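Local structure of putative chemotaxis protein (Desulfovibrio vulgaris str. Hildenborough, 3H4Y) at residues D45-I50 with H127-V132. The protein is a putative chemotaxis protein of the CheX family that probably dephosphorylates the response regulator CheY. Sequence-based numbering, arbitrary orientation. Where two conformers were deposited one is given.
Sequences DVSAVI and HTISHV
The imidazole of H127 meets the segment D45-I50 with its edge: the carbonyl carbon of D45, the backbone N of V46 and the hydroxyl of S47 all lie near the ring plane. CE1 stands 3.3 Å from D45 C, and NE2 forms a hydrogen bond of 2.7 Å with S47 OG, in which either group could be the donor. ND1 of H127 bonds the carbonyl oxygen of G124, so both ring nitrogens are engaged, while S47 OG also pairs with T63 OG1. The second ring, that of H131, likewise turns an edge to V49, a loose contact of 4.4 Å from CE1 to V49 CG1; its NE2 bonds S61 OG of the same chain and its ND1 bonds S120 OG of the second subunit.

Between the two histidines, I129 packs on both S47 and V49. I129 CG1 lies 3.6 Å from S47 OG, and its CG2, anti to the backbone N, makes an apolar contact with V49 CG2 at 4.1 Å, the two side chains overlapping in passing and pointing opposite ways. The strands 47-50 and 127-131 run nearly parallel (18°) with axes 9.1 Å apart, so they do not pair in a common sheet and meet through side chains. Strand 47-54 belongs to the six-stranded antiparallel sheet, just after the classic beta bulge where D45 and V46 face F64, whereas strand 127-131 pairs with 42-44 and with a strand of the second subunit. Both histidine rings and the S47 hydroxyl thus have hydrogen-bond partners within a buried contact, and the two bonds to H127 fix its ring's rotation.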
loop_
_atom_site.group_PDB
_atom_site.type_symbol
_atom_site.label_atom_id
_atom_site.label_comp_id
_atom_site.label_asym_id
_atom_site.label_seq_id
_atom_site.Cartn_x
_atom_site.Cartn_y
_atom_site.Cartn_z
ATOM N N ASP A 45 -1.682 13.679 -2.746
ATOM C CA ASP A 45 -3.087 13.557 -3.155
ATOM C C ASP A 45 -3.431 12.227 -3.848
ATOM O O ASP A 45 -4.587 11.786 -3.823
ATOM C CB ASP A 45 -3.471 14.750 -4.022
ATOM C CG ASP A 45 -3.141 16.069 -3.335
ATOM O OD1 ASP A 45 -3.491 16.228 -2.121
ATOM O OD2 ASP A 45 -2.526 16.944 -3.980
ATOM N N VAL A 46 -2.479 11.663 -4.584
ATOM C CA VAL A 46 -2.657 10.361 -5.224
ATOM C C VAL A 46 -1.359 9.596 -5.038
ATOM O O VAL A 46 -0.283 10.109 -5.378
ATOM C CB VAL A 46 -2.984 10.470 -6.743
ATOM C CG1 VAL A 46 -3.503 9.100 -7.248
ATOM C CG2 VAL A 46 -4.040 11.595 -7.016
ATOM N N SER A 47 -1.428 8.398 -4.484
ATOM C CA SER A 47 -0.245 7.589 -4.320
ATOM C C SER A 47 -0.484 6.195 -4.835
ATOM O O SER A 47 -1.648 5.750 -5.007
ATOM C CB SER A 47 0.101 7.424 -2.838
ATOM O OG SER A 47 0.407 8.672 -2.207
ATOM N N ALA A 48 0.628 5.465 -5.031
ATOM C CA ALA A 48 0.538 4.039 -5.159
ATOM C C ALA A 48 1.602 3.364 -4.307
ATOM O O ALA A 48 2.713 3.862 -4.209
ATOM C CB ALA A 48 0.655 3.542 -6.659
ATOM N N VAL A 49 1.253 2.196 -3.778
ATOM C CA VAL A 49 2.125 1.416 -2.881
ATOM C C VAL A 49 2.266 0.019 -3.466
ATOM O O VAL A 49 1.285 -0.549 -3.921
ATOM C CB VAL A 49 1.559 1.351 -1.437
ATOM C CG1 VAL A 49 2.365 0.385 -0.537
ATOM C CG2 VAL A 49 1.490 2.754 -0.798
ATOM N N ILE A 50 3.500 -0.485 -3.472
ATOM C CA ILE A 50 3.835 -1.854 -3.871
ATOM C C ILE A 50 4.640 -2.463 -2.750
ATOM O O ILE A 50 5.567 -1.855 -2.221
ATOM C CB ILE A 50 4.635 -1.884 -5.173
ATOM C CG1 ILE A 50 3.694 -1.544 -6.333
ATOM C CG2 ILE A 50 5.404 -3.219 -5.358
ATOM C CD1 ILE A 50 4.374 -1.396 -7.671
ATOM N N HIS A 127 -3.509 13.043 2.012
ATOM C CA HIS A 127 -3.316 11.792 2.733
ATOM C C HIS A 127 -1.806 11.581 2.983
ATOM O O HIS A 127 -0.963 12.198 2.359
ATOM C CB HIS A 127 -3.937 10.596 1.973
ATOM C CG HIS A 127 -3.175 10.189 0.737
ATOM N ND1 HIS A 127 -3.597 10.532 -0.529
ATOM C CD2 HIS A 127 -2.030 9.480 0.573
ATOM C CE1 HIS A 127 -2.735 10.051 -1.420
ATOM N NE2 HIS A 127 -1.783 9.403 -0.778
ATOM N N THR A 128 -1.494 10.706 3.920
ATOM C CA THR A 128 -0.109 10.331 4.204
ATOM C C THR A 128 0.132 8.847 4.014
ATOM O O THR A 128 -0.780 8.019 4.199
ATOM C CB THR A 128 0.289 10.730 5.641
ATOM O OG1 THR A 128 -0.563 10.069 6.593
ATOM C CG2 THR A 128 0.210 12.288 5.810
ATOM N N ILE A 129 1.355 8.543 3.601
ATOM C CA ILE A 129 1.856 7.182 3.439
ATOM C C ILE A 129 2.978 6.993 4.434
ATOM O O ILE A 129 3.999 7.698 4.360
ATOM C CB ILE A 129 2.436 6.936 2.024
ATOM C CG1 ILE A 129 1.465 7.283 0.896
ATOM C CG2 ILE A 129 2.936 5.475 1.910
ATOM C CD1 ILE A 129 0.113 6.482 0.944
ATOM N N SER A 130 2.825 6.005 5.321
ATOM C CA SER A 130 3.811 5.756 6.367
ATOM C C SER A 130 4.197 4.292 6.333
ATOM O O SER A 130 3.492 3.442 6.858
ATOM C CB SER A 130 3.265 6.124 7.752
ATOM O OG SER A 130 2.894 7.484 7.805
ATOM N N HIS A 131 5.310 3.991 5.689
ATOM C CA HIS A 131 5.804 2.625 5.762
ATOM C C HIS A 131 6.236 2.299 7.197
ATOM O O HIS A 131 6.862 3.109 7.884
ATOM C CB HIS A 131 6.936 2.376 4.766
ATOM C CG HIS A 131 6.598 2.792 3.381
ATOM N ND1 HIS A 131 5.519 2.276 2.702
ATOM C CD2 HIS A 131 7.145 3.732 2.575
ATOM C CE1 HIS A 131 5.448 2.852 1.514
ATOM N NE2 HIS A 131 6.433 3.737 1.409
ATOM N N VAL A 132 5.819 1.125 7.662
ATOM C CA VAL A 132 6.053 0.644 9.024
ATOM C C VAL A 132 7.138 -0.414 8.917
ATOM O O VAL A 132 6.916 -1.552 8.456
ATOM C CB VAL A 132 4.731 0.065 9.631
ATOM C CG1 VAL A 132 4.976 -0.588 11.020
ATOM C CG2 VAL A 132 3.676 1.158 9.745
#